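Local coordinates for putative exported protein (Aeromonas hydrophila, PDB 3OD9), which inhibits i-type lysozyme in the bacterial periplasm, at the interface of chains A and B. Residues are numbered along the deposited sequence; one frame, centred on the assembly and turned at random. Chains: chain A/B, Putative exported protein.

Contact 1: the interface of chains A and B. Residues chain A 35, 37, 46, 49; chain B 23, 25, 31.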
loop_
_atom_site.group_PDB
_atom_site.type_symbol
_atom_site.label_atom_id
_atom_site.label_comp_id
_atom_site.label_asym_id
_atom_site.label_seq_id
_atom_site.Cartn_x
_atom_site.Cartn_y
_atom_site.Cartn_z
ATOM N N ARG A 35 -5.109 1.888 4.860
ATOM C CA ARG A 35 -6.024 0.804 4.516
ATOM C C ARG A 35 -7.365 1.006 5.202
ATOM O O ARG A 35 -7.422 1.253 6.411
ATOM C CB ARG A 35 -5.425 -0.549 4.923
ATOM C CG ARG A 35 -4.283 -1.046 4.031
ATOM C CD ARG A 35 -3.590 -2.230 4.678
ATOM N NE ARG A 35 -3.087 -3.256 3.760
ATOM C CZ ARG A 35 -1.831 -3.372 3.354
ATOM N NH1 ARG A 35 -0.916 -2.454 3.680
ATOM N NH2 ARG A 35 -1.500 -4.393 2.576
ATOM N N TYR A 37 -11.231 -0.463 6.110
ATOM C CA TYR A 37 -12.014 -1.674 6.387
ATOM C C TYR A 37 -13.451 -1.288 6.757
ATOM O O TYR A 37 -13.692 -0.189 7.251
ATOM C CB TYR A 37 -11.401 -2.452 7.563
ATOM C CG TYR A 37 -9.965 -2.860 7.314
ATOM C CD1 TYR A 37 -9.655 -4.137 6.849
ATOM C CD2 TYR A 37 -8.921 -1.959 7.515
ATOM C CE1 TYR A 37 -8.346 -4.507 6.601
ATOM C CE2 TYR A 37 -7.611 -2.320 7.274
ATOM C CZ TYR A 37 -7.326 -3.599 6.806
ATOM O OH TYR A 37 -6.025 -3.975 6.552
ATOM N N LEU A 46 -10.714 -5.686 11.463
ATOM C CA LEU A 46 -9.943 -5.728 10.228
ATOM C C LEU A 46 -10.325 -6.906 9.332
ATOM O O LEU A 46 -9.546 -7.298 8.460
ATOM C CB LEU A 46 -8.444 -5.749 10.536
ATOM C CG LEU A 46 -7.945 -4.645 11.479
ATOM C CD1 LEU A 46 -6.443 -4.811 11.735
ATOM C CD2 LEU A 46 -8.253 -3.251 10.927
ATOM N N PHE A 49 -11.684 -5.943 4.385
ATOM C CA PHE A 49 -10.902 -4.962 3.652
ATOM C C PHE A 49 -11.698 -4.323 2.518
ATOM O O PHE A 49 -12.419 -5.007 1.784
ATOM C CB PHE A 49 -9.663 -5.631 3.069
ATOM C CG PHE A 49 -8.841 -4.727 2.195
ATOM C CD1 PHE A 49 -8.077 -3.704 2.746
ATOM C CD2 PHE A 49 -8.838 -4.888 0.821
ATOM C CE1 PHE A 49 -7.320 -2.869 1.945
ATOM C CE2 PHE A 49 -8.074 -4.060 0.011
ATOM C CZ PHE A 49 -7.317 -3.058 0.569
ATOM N N ARG B 23 -1.467 -5.989 7.849
ATOM C CA ARG B 23 -1.260 -6.319 9.251
ATOM C C ARG B 23 -2.583 -6.453 10.003
ATOM O O ARG B 23 -3.504 -5.649 9.834
ATOM C CB ARG B 23 -0.360 -5.288 9.929
ATOM C CG ARG B 23 -0.234 -5.482 11.431
ATOM C CD ARG B 23 0.968 -4.740 11.987
ATOM N NE ARG B 23 0.940 -4.677 13.445
ATOM C CZ ARG B 23 1.836 -4.025 14.176
ATOM N NH1 ARG B 23 2.832 -3.387 13.582
ATOM N NH2 ARG B 23 1.736 -4.009 15.498
ATOM N N GLU B 25 -4.891 -8.646 9.651
ATOM C CA GLU B 25 -5.971 -9.246 8.875
ATOM C C GLU B 25 -6.081 -10.751 9.078
ATOM O O GLU B 25 -5.120 -11.406 9.503
ATOM C CB GLU B 25 -5.769 -8.975 7.389
ATOM C CG GLU B 25 -5.733 -7.516 7.045
ATOM C CD GLU B 25 -5.425 -7.270 5.580
ATOM O OE1 GLU B 25 -5.011 -8.224 4.883
ATOM O OE2 GLU B 25 -5.576 -6.105 5.141
ATOM N N SER B 31 -5.996 -8.002 2.325
ATOM C CA SER B 31 -5.284 -7.240 1.316
ATOM C C SER B 31 -3.831 -7.681 1.261
ATOM O O SER B 31 -3.347 -8.393 2.144
ATOM C CB SER B 31 -5.308 -5.753 1.669
ATOM O OG SER B 31 -4.506 -5.518 2.812
HETATM O O HOH W 1 -4.005 -3.248 8.318
#
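In the two-fold interface of this PliI-family lysozyme inhibitor, A:Tyr37 and A:Arg35 of strand 30-37 meet B:Glu25, from a loop, and B:Ser31, at the start of the partner's strand 30-37. The phenol OH of A:Tyr37 donates to the carboxylate OE2 of B:Glu25 at 2.6 Å. B:Glu25 OE2 receives it on its anti lone pair, away from OE1. The ring and the carboxylate stand 76° apart, with OE2 at the ring edge and in its plane. The syn lone pair of B:Glu25 OE2 accepts from the hydroxyl OG of B:Ser31, also at 2.6 Å. OE2 is thus gripped from both chains. B:Glu25 OE1 takes the backbone N of B:Ser31 at 2.7 Å, which helps fix the rotation of the carboxylate. A:Arg35 comes side-on to B:Ser31 OG, which lies in the guanidinium plane. A:Arg35 NE gives B:Ser31 OG the shorter, straighter bond, 2.8 Å (162° at H); NH2 adds a longer, more bent one to the same oxygen. B:Ser31 OG sits between its own backbone N and carbonyl carbon (chi1 69°), where it can both donate to B:Glu25 and accept from A:Arg35. B:Ser31 CB lies over the centre of the A:Phe49 ring, 3.4 Å from the centroid, as a CH-pi contact. On a face of the A:Tyr37 ring, toward the rim, rests CD2 of A:Leu46. The other branch, A:Leu46 CD1, approaches the carbonyl O of B:Arg23 at 3.6 Å. A water bridges that carbonyl to A:Tyr37 OH.

Contact 2: the interface of chains A and B. Residues chain A 20-22, 25, 31-33, 54; chain B 35.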
loop_
_atom_site.group_PDB
_atom_site.type_symbol
_atom_site.label_atom_id
_atom_site.label_comp_id
_atom_site.label_asym_id
_atom_site.label_seq_id
_atom_site.Cartn_x
_atom_site.Cartn_y
_atom_site.Cartn_z
ATOM N N SER A 20 0.315 2.514 8.251
ATOM C CA SER A 20 1.590 1.853 8.536
ATOM C C SER A 20 2.708 2.499 7.753
ATOM O O SER A 20 2.525 2.842 6.582
ATOM C CB SER A 20 1.538 0.382 8.089
ATOM O OG SER A 20 0.624 -0.379 8.856
ATOM N N GLU A 21 3.888 2.619 8.355
ATOM C CA GLU A 21 5.076 2.916 7.558
ATOM C C GLU A 21 5.581 1.607 6.919
ATOM O O GLU A 21 5.303 0.520 7.420
ATOM C CB GLU A 21 6.146 3.617 8.404
ATOM C CG GLU A 21 5.754 5.052 8.749
ATOM C CD GLU A 21 6.776 5.809 9.588
ATOM O OE1 GLU A 21 7.730 5.198 10.118
ATOM O OE2 GLU A 21 6.607 7.041 9.734
ATOM N N GLY A 22 6.276 1.710 5.790
ATOM C CA GLY A 22 6.768 0.527 5.100
ATOM C C GLY A 22 7.704 -0.322 5.951
ATOM O O GLY A 22 8.598 0.189 6.643
ATOM N N GLU A 25 11.943 -0.171 6.264
ATOM C CA GLU A 25 12.405 1.124 5.769
ATOM C C GLU A 25 13.151 1.922 6.836
ATOM O O GLU A 25 12.958 1.706 8.032
ATOM C CB GLU A 25 11.216 1.949 5.271
ATOM C CG GLU A 25 10.505 1.366 4.067
ATOM C CD GLU A 25 9.313 2.192 3.644
ATOM O OE1 GLU A 25 8.911 3.109 4.405
ATOM O OE2 GLU A 25 8.780 1.930 2.546
ATOM N N SER A 31 7.886 5.140 2.778
ATOM C CA SER A 31 6.494 5.142 2.372
ATOM C C SER A 31 5.599 4.924 3.577
ATOM O O SER A 31 6.056 4.565 4.678
ATOM C CB SER A 31 6.237 4.004 1.383
ATOM O OG SER A 31 6.329 2.731 2.034
ATOM N N TYR A 32 4.310 5.108 3.361
ATOM C CA TYR A 32 3.329 4.617 4.318
ATOM C C TYR A 32 2.113 4.179 3.535
ATOM O O TYR A 32 1.956 4.533 2.362
ATOM C CB TYR A 32 2.971 5.681 5.366
ATOM C CG TYR A 32 2.174 6.847 4.833
ATOM C CD1 TYR A 32 0.786 6.837 4.864
ATOM C CD2 TYR A 32 2.810 7.971 4.302
ATOM C CE1 TYR A 32 0.053 7.913 4.386
ATOM C CE2 TYR A 32 2.086 9.046 3.834
ATOM C CZ TYR A 32 0.711 9.012 3.870
ATOM O OH TYR A 32 -0.013 10.074 3.389
ATOM N N ASP A 33 1.265 3.369 4.155
ATOM C CA ASP A 33 0.016 3.012 3.516
ATOM C C ASP A 33 -1.148 3.311 4.427
ATOM O O ASP A 33 -1.001 3.383 5.658
ATOM C CB ASP A 33 -0.002 1.549 3.050
ATOM C CG ASP A 33 0.098 0.562 4.189
ATOM O OD1 ASP A 33 1.228 0.136 4.510
ATOM O OD2 ASP A 33 -0.949 0.196 4.750
ATOM N N VAL A 54 -0.704 3.446 -1.139
ATOM C CA VAL A 54 0.660 3.596 -0.638
ATOM C C VAL A 54 1.182 4.935 -1.124
ATOM O O VAL A 54 1.039 5.260 -2.303
ATOM C CB VAL A 54 1.602 2.496 -1.144
ATOM C CG1 VAL A 54 2.959 2.599 -0.453
ATOM C CG2 VAL A 54 1.002 1.130 -0.894
ATOM N N ARG B 35 5.414 -2.971 -2.830
ATOM C CA ARG B 35 6.197 -1.741 -2.775
ATOM C C ARG B 35 7.470 -1.893 -3.583
ATOM O O ARG B 35 8.202 -2.875 -3.425
ATOM C CB ARG B 35 6.538 -1.389 -1.331
ATOM C CG ARG B 35 5.355 -0.870 -0.511
ATOM C CD ARG B 35 5.730 -0.816 0.965
ATOM N NE ARG B 35 5.154 0.277 1.750
ATOM C CZ ARG B 35 4.041 0.200 2.484
ATOM N NH1 ARG B 35 3.295 -0.906 2.496
ATOM N NH2 ARG B 35 3.675 1.259 3.209
#
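The guanidinium of B:Arg35 slots between A:Gly22 on one face and A:Val54 on the other, both placed toward its rim. On the first face, CA of A:Gly22 comes within 3.8 Å of B:Arg35 CZ. On the opposite face, the CG1 methyl of A:Val54 is 3.9 Å from B:Arg35 CZ. The edge carries the polar contacts. A:Ser31 OG and A:Asp33 OD1 lie there in the guanidinium plane, with A:Tyr32 CA also at the edge.

The end of the arginine grips A:Asp33 with two nitrogens, both on one carboxylate oxygen. B:Arg35 NH2 donates to A:Asp33 OD1 at 3.0 Å, in a hydrogen bond that is also a salt bridge; OD1 receives it on its anti lone pair. B:Arg35 NH1 reaches A:Asp33 OD1 at 3.1 Å from above the carboxylate plane, 39° out of it. The split is consistent with the crossing of the two flat groups, whose planes stand 73° apart. CG of A:Asp33 lies between the backbone N and the carbonyl carbon (chi1 64°), which brings OD1 to the end of the arginine.

B:Arg35 NE donates to A:Ser31 OG at 2.7 Å, nearly straight. The NH2 bond to this oxygen is weak. The arginine chain bends at chi3, which probably helps to bring its NE edge to the serine. A:Glu25 is a second-shell group. Bonded to A:Ser31 as its twin is in chain B, it holds the serine from behind. Donation from the serine OG to A:Glu25 OE2 probably leaves the lone pairs of OG for the arginine. The carboxylate of A:Glu25 does not touch the guanidinium, but its opposite charge may help to hold the arginine.

B:Arg35 has 78 Å² of its surface hidden by chain A. The site pins one strand 30-37 to the other chain, and probably helps to hold the dimer if this assembly is the biological one.

Contact 1 and contact 2 are centred about 14 Å apart, measured between the centres of their C-alpha atoms. Both lie on the same two-fold interface and draw on strands 30-37 and 49-57. They overlap through Glu25, Ser31 and Arg35, which appear in both contacts with the chains exchanged. This shared group is one interaction in its two symmetric copies, and the contacts show different neighbours of it. Each chain therefore supplies the arginine to one copy and the serine and glutamate to the other. The paired copies probably help to hold the two chains together, if the dimer is the biological form.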